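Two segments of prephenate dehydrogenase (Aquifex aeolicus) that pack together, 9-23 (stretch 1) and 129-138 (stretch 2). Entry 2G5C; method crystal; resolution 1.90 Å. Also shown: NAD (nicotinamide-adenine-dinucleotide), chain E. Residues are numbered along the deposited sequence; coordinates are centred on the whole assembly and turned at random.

Stretch 1 (9-23) VGFMGGSFAKSLRRS
Stretch 2 (129-138) EYSLDNLYEG

Stretch 1 enters from a loop at Val9, places Gly10 at the N-cap, and runs from Phe11 as an α-helix whose phi and psi stay near -63° and -43°. Stretch 2 has no regular helix or strand. It is extended at Ser131 (-59/148) and Leu132 (-128/156), then folds into a type I turn from Asn134 to Glu137, closed by Glu137 N to Asn134 O at 2.9 Å. From Ser131 to Asp133 it runs in the same direction as the helix: the CA atoms of Ser15 and Ser131 are 4.5 Å apart, those of Ser19 and Asp133 4.1 Å. The turn then doubles the chain back, bringing Leu135 and Tyr136 against the earlier helical turns. Together the stretches bury 776 Å².

The first helical turn has free amides, and NAD takes two of them: Phe11 N donates to NAD O1A at 3.0 Å and Met12 N to NAD O1N at 2.8 Å, both nearly straight. Gly10 suits this site because a CB would lie 1.9 Å from NAD O5B. Gly14 is equally constrained, since a CB there would clash with Gly10 O and with Ser131 CB; without one, Gly14 C comes within 3.4 Å of Ser131 CB.

Ser15 (chi1 m) is the central polar link. Its OG donates back to Phe11 O at 2.6 Å, leaving the oxygen's lone pairs to accept from Leu132 N at 3.0 Å and 158°. Thus a backbone donor in a segment without regular structure is satisfied by a buried helix hydroxyl. Ser15 CA also approaches Leu132 O at 3.3 Å, a CA-H...O contact. One turn later, Ser19 (m) similarly donates OG to Ser15 O at 2.7 Å; this small side chain leaves room for the Tyr136 ring, whose CD2 is 3.5 Å from Ser19 OG.

Apolar groups fill the helix's early turns. Phe11 (t, chi2 66°) has Tyr130 O near its ring plane, 3.2 Å from Phe11 CE1, where the ring's slightly positive hydrogens face the carbonyl. Its CZ meets Leu135 CD1 at 3.7 Å. Leu135 (t, p) also sets CD2 3.7 Å from SE of Met12, a selenomethionine with all three chi angles m. Tyr136 (m, chi2 -74°) points its CA-to-CB bond toward the helix; its OH lies 3.3 Å from Met12 O and 3.7 Å from Phe16 CB, and is hydrogen-bonded elsewhere in the structure.

Farther along, long side chains combine aliphatic packing with charge. Lys18 (m, t, p, t) lays CB 3.7 Å from Asp133 CB and CD 3.4 Å from Ser131 OG, while NZ makes a weak hydrogen bond to Ser131 O at 3.3 Å. Arg22 (t, t, p, chi4 -74°) reaches Glu137 (m, m, chi3 57°) in a salt bridge, NH2 to OE2 at 3.5 Å, whose direct hydrogen bond is weak. Water 1 reinforces it, accepting from Arg22 NH2 at 2.5 Å and donating to Glu137 OE2 at 2.6 Å. Arg22 NH1 bonds weakly to Ser19 O at 2.9 Å. Asp133 OD1, 4.4 Å from Arg22 NE and well out of the guanidinium plane, contributes charge alone.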

# COMPACT_ATOMS: atom_id res chain seq x y z
N VAL A 9 24.39 8.28 14.97
CA VAL A 9 24.36 6.87 15.36
C VAL A 9 22.94 6.41 15.66
O VAL A 9 22.55 6.28 16.82
CB VAL A 9 25.26 6.61 16.60
CG1 VAL A 9 25.42 5.11 16.82
CG2 VAL A 9 26.62 7.27 16.41
N GLY A 10 22.17 6.17 14.60
CA GLY A 10 20.81 5.72 14.77
C GLY A 10 20.62 4.37 14.10
O GLY A 10 21.55 3.55 14.07
N PHE A 11 19.43 4.14 13.56
CA PHE A 11 19.14 2.88 12.89
C PHE A 11 20.08 2.64 11.71
O PHE A 11 20.68 1.57 11.60
CB PHE A 11 17.68 2.88 12.40
CG PHE A 11 17.35 1.71 11.53
CD1 PHE A 11 17.36 0.42 12.05
CD2 PHE A 11 17.04 1.89 10.19
CE1 PHE A 11 17.07 -0.68 11.23
CE2 PHE A 11 16.75 0.81 9.37
CZ PHE A 11 16.76 -0.48 9.89
N MSE A 12 20.19 3.62 10.83
CA MSE A 12 21.04 3.49 9.66
C MSE A 12 22.53 3.57 10.01
O MSE A 12 23.32 2.71 9.60
CB MSE A 12 20.69 4.57 8.63
CG MSE A 12 19.23 4.53 8.16
SE MSE A 12 18.74 2.91 7.20
CE MSE A 12 19.68 3.26 5.55
N GLY A 13 22.91 4.59 10.77
CA GLY A 13 24.31 4.72 11.16
C GLY A 13 24.74 3.45 11.86
O GLY A 13 25.79 2.88 11.56
N GLY A 14 23.91 3.00 12.80
CA GLY A 14 24.21 1.78 13.53
C GLY A 14 24.25 0.54 12.66
O GLY A 14 25.06 -0.35 12.89
N SER A 15 23.38 0.48 11.65
CA SER A 15 23.35 -0.69 10.76
C SER A 15 24.60 -0.77 9.91
O SER A 15 25.14 -1.86 9.69
CB SER A 15 22.11 -0.64 9.85
OG SER A 15 20.91 -0.78 10.61
N PHE A 16 25.07 0.37 9.41
CA PHE A 16 26.27 0.39 8.59
C PHE A 16 27.45 -0.08 9.43
O PHE A 16 28.28 -0.87 8.97
CB PHE A 16 26.56 1.80 8.08
CG PHE A 16 27.82 1.90 7.26
CD1 PHE A 16 27.89 1.35 5.98
CD2 PHE A 16 28.95 2.53 7.77
CE1 PHE A 16 29.06 1.42 5.22
CE2 PHE A 16 30.13 2.61 7.03
CZ PHE A 16 30.18 2.06 5.75
N ALA A 17 27.51 0.41 10.66
CA ALA A 17 28.59 0.05 11.59
C ALA A 17 28.63 -1.46 11.84
O ALA A 17 29.69 -2.08 11.78
CB ALA A 17 28.40 0.80 12.91
N LYS A 18 27.47 -2.04 12.13
CA LYS A 18 27.40 -3.46 12.40
C LYS A 18 27.68 -4.25 11.13
O LYS A 18 28.36 -5.28 11.17
CB LYS A 18 26.01 -3.82 12.94
CG LYS A 18 25.64 -3.06 14.21
CD LYS A 18 24.28 -3.46 14.74
CE LYS A 18 24.27 -4.91 15.22
NZ LYS A 18 22.94 -5.29 15.78
N SER A 19 27.18 -3.76 10.01
CA SER A 19 27.40 -4.44 8.74
C SER A 19 28.89 -4.41 8.43
O SER A 19 29.41 -5.32 7.78
CB SER A 19 26.63 -3.75 7.61
OG SER A 19 25.23 -3.85 7.82
N LEU A 20 29.56 -3.38 8.91
CA LEU A 20 31.00 -3.22 8.70
C LEU A 20 31.79 -4.32 9.40
O LEU A 20 32.65 -4.96 8.79
CB LEU A 20 31.46 -1.85 9.20
CG LEU A 20 32.24 -1.00 8.19
CD1 LEU A 20 33.47 -1.75 7.71
CD2 LEU A 20 31.34 -0.67 7.02
N ARG A 21 31.51 -4.53 10.68
CA ARG A 21 32.19 -5.55 11.47
C ARG A 21 31.99 -6.95 10.89
O ARG A 21 32.96 -7.65 10.60
CB ARG A 21 31.70 -5.54 12.91
CG ARG A 21 32.14 -4.35 13.72
CD ARG A 21 33.65 -4.30 13.85
NE ARG A 21 34.07 -3.17 14.67
CZ ARG A 21 35.31 -2.70 14.72
NH1 ARG A 21 36.27 -3.27 14.00
NH2 ARG A 21 35.59 -1.65 15.49
N ARG A 22 30.73 -7.34 10.74
CA ARG A 22 30.40 -8.66 10.21
C ARG A 22 31.18 -8.94 8.93
O ARG A 22 31.62 -10.06 8.70
CB ARG A 22 28.90 -8.75 9.91
CG ARG A 22 28.48 -10.10 9.33
CD ARG A 22 27.10 -10.06 8.67
NE ARG A 22 27.11 -9.45 7.34
CZ ARG A 22 27.22 -8.15 7.11
NH1 ARG A 22 27.35 -7.29 8.11
NH2 ARG A 22 27.20 -7.69 5.86
N SER A 23 31.32 -7.91 8.09
CA SER A 23 32.04 -8.06 6.83
C SER A 23 33.53 -8.32 7.05
O SER A 23 34.27 -8.56 6.09
CB SER A 23 31.85 -6.82 5.96
OG SER A 23 30.51 -6.74 5.49
N GLU A 129 19.00 1.10 18.44
CA GLU A 129 18.62 -0.15 19.10
C GLU A 129 18.01 -1.14 18.11
O GLU A 129 17.92 -2.33 18.40
CB GLU A 129 17.60 0.15 20.21
CG GLU A 129 17.39 -0.99 21.19
CD GLU A 129 16.38 -0.65 22.26
OE1 GLU A 129 15.16 -0.67 21.96
OE2 GLU A 129 16.79 -0.35 23.40
N TYR A 130 17.59 -0.64 16.96
CA TYR A 130 16.98 -1.47 15.93
C TYR A 130 17.90 -1.77 14.75
O TYR A 130 17.51 -2.49 13.83
CB TYR A 130 15.71 -0.79 15.40
CG TYR A 130 14.58 -0.71 16.41
CD1 TYR A 130 13.95 -1.87 16.87
CD2 TYR A 130 14.13 0.52 16.88
CE1 TYR A 130 12.89 -1.79 17.78
CE2 TYR A 130 13.07 0.61 17.78
CZ TYR A 130 12.46 -0.55 18.23
OH TYR A 130 11.41 -0.48 19.11
N SER A 131 19.11 -1.22 14.78
CA SER A 131 20.07 -1.44 13.69
C SER A 131 20.37 -2.93 13.51
O SER A 131 20.35 -3.69 14.47
CB SER A 131 21.37 -0.68 13.97
OG SER A 131 21.95 -1.07 15.19
N LEU A 132 20.65 -3.32 12.27
CA LEU A 132 20.95 -4.71 11.95
C LEU A 132 22.26 -4.82 11.17
O LEU A 132 22.67 -3.87 10.51
CB LEU A 132 19.81 -5.32 11.13
CG LEU A 132 18.44 -5.35 11.80
CD1 LEU A 132 17.40 -5.85 10.82
CD2 LEU A 132 18.49 -6.23 13.04
N ASP A 133 22.89 -5.99 11.23
CA ASP A 133 24.15 -6.20 10.53
C ASP A 133 23.98 -6.88 9.17
O ASP A 133 24.91 -7.51 8.67
CB ASP A 133 25.09 -7.04 11.40
CG ASP A 133 24.56 -8.44 11.66
OD1 ASP A 133 24.30 -9.17 10.67
OD2 ASP A 133 24.41 -8.82 12.84
N ASN A 134 22.81 -6.74 8.57
CA ASN A 134 22.55 -7.34 7.27
C ASN A 134 21.58 -6.49 6.47
O ASN A 134 21.16 -6.86 5.38
CB ASN A 134 21.95 -8.73 7.44
CG ASN A 134 20.58 -8.69 8.09
OD1 ASN A 134 20.44 -8.27 9.24
ND2 ASN A 134 19.56 -9.11 7.35
N LEU A 135 21.24 -5.33 7.04
CA LEU A 135 20.30 -4.41 6.42
C LEU A 135 20.54 -4.15 4.93
O LEU A 135 19.60 -3.89 4.18
CB LEU A 135 20.32 -3.08 7.17
CG LEU A 135 19.33 -2.03 6.67
CD1 LEU A 135 17.90 -2.50 6.95
CD2 LEU A 135 19.59 -0.70 7.35
N TYR A 136 21.79 -4.22 4.50
CA TYR A 136 22.12 -3.95 3.10
C TYR A 136 22.29 -5.19 2.22
O TYR A 136 22.34 -5.07 0.99
CB TYR A 136 23.40 -3.11 3.05
CG TYR A 136 23.36 -1.91 3.99
CD1 TYR A 136 22.59 -0.79 3.69
CD2 TYR A 136 24.09 -1.92 5.18
CE1 TYR A 136 22.53 0.30 4.56
CE2 TYR A 136 24.04 -0.84 6.05
CZ TYR A 136 23.26 0.27 5.74
OH TYR A 136 23.22 1.35 6.59
N GLU A 137 22.37 -6.36 2.83
CA GLU A 137 22.55 -7.61 2.08
C GLU A 137 21.61 -7.76 0.89
O GLU A 137 20.41 -7.96 1.06
CB GLU A 137 22.37 -8.81 3.02
CG GLU A 137 23.37 -8.87 4.16
CD GLU A 137 24.79 -9.11 3.68
OE1 GLU A 137 25.29 -8.31 2.86
OE2 GLU A 137 25.41 -10.10 4.13
N GLY A 138 22.16 -7.65 -0.31
CA GLY A 138 21.36 -7.79 -1.52
C GLY A 138 20.62 -6.53 -1.93
O GLY A 138 20.16 -6.42 -3.06
PA NAD E . 17.43 7.75 13.35
O1A NAD E . 17.39 6.33 13.76
O2A NAD E . 16.40 8.66 13.98
O5B NAD E . 18.91 8.26 13.64
C5B NAD E . 19.26 9.58 13.37
C4B NAD E . 20.37 10.00 14.31
O4B NAD E . 20.63 11.35 13.99
C3B NAD E . 19.95 10.00 15.80
O3B NAD E . 20.76 9.14 16.58
C2B NAD E . 20.04 11.48 16.18
O2B NAD E . 20.36 11.75 17.53
C1B NAD E . 21.06 11.94 15.17
N9A NAD E . 21.21 13.38 14.90
C8A NAD E . 20.24 14.34 14.74
N7A NAD E . 20.84 15.52 14.50
C5A NAD E . 22.18 15.34 14.51
C6A NAD E . 23.29 16.17 14.32
N6A NAD E . 23.14 17.46 14.08
N1A NAD E . 24.58 15.64 14.40
C2A NAD E . 24.77 14.28 14.66
N3A NAD E . 23.68 13.45 14.84
C4A NAD E . 22.41 13.98 14.76
O3 NAD E . 17.31 7.90 11.73
PN NAD E . 17.71 6.79 10.64
O1N NAD E . 18.88 6.05 11.14
O2N NAD E . 16.50 5.99 10.34
O5D NAD E . 18.10 7.57 9.28
C5D NAD E . 19.21 8.44 9.21
C4D NAD E . 19.46 8.98 7.78
O4D NAD E . 19.36 7.92 6.84
C3D NAD E . 18.56 10.10 7.25
O3D NAD E . 19.38 11.13 6.71
C2D NAD E . 17.69 9.47 6.18
O2D NAD E . 17.38 10.36 5.11
C1D NAD E . 18.51 8.25 5.76
N1N NAD E . 17.76 7.02 5.37
C2N NAD E . 16.81 6.52 6.26
C3N NAD E . 16.08 5.37 5.92
C7N NAD E . 15.06 4.85 6.89
O7N NAD E . 14.36 3.72 6.54
N7N NAD E . 14.80 5.41 8.06
C4N NAD E . 16.33 4.74 4.67
C5N NAD E . 17.29 5.26 3.78
C6N NAD E . 18.01 6.41 4.15
O HOH W 1 27.88 -9.20 3.94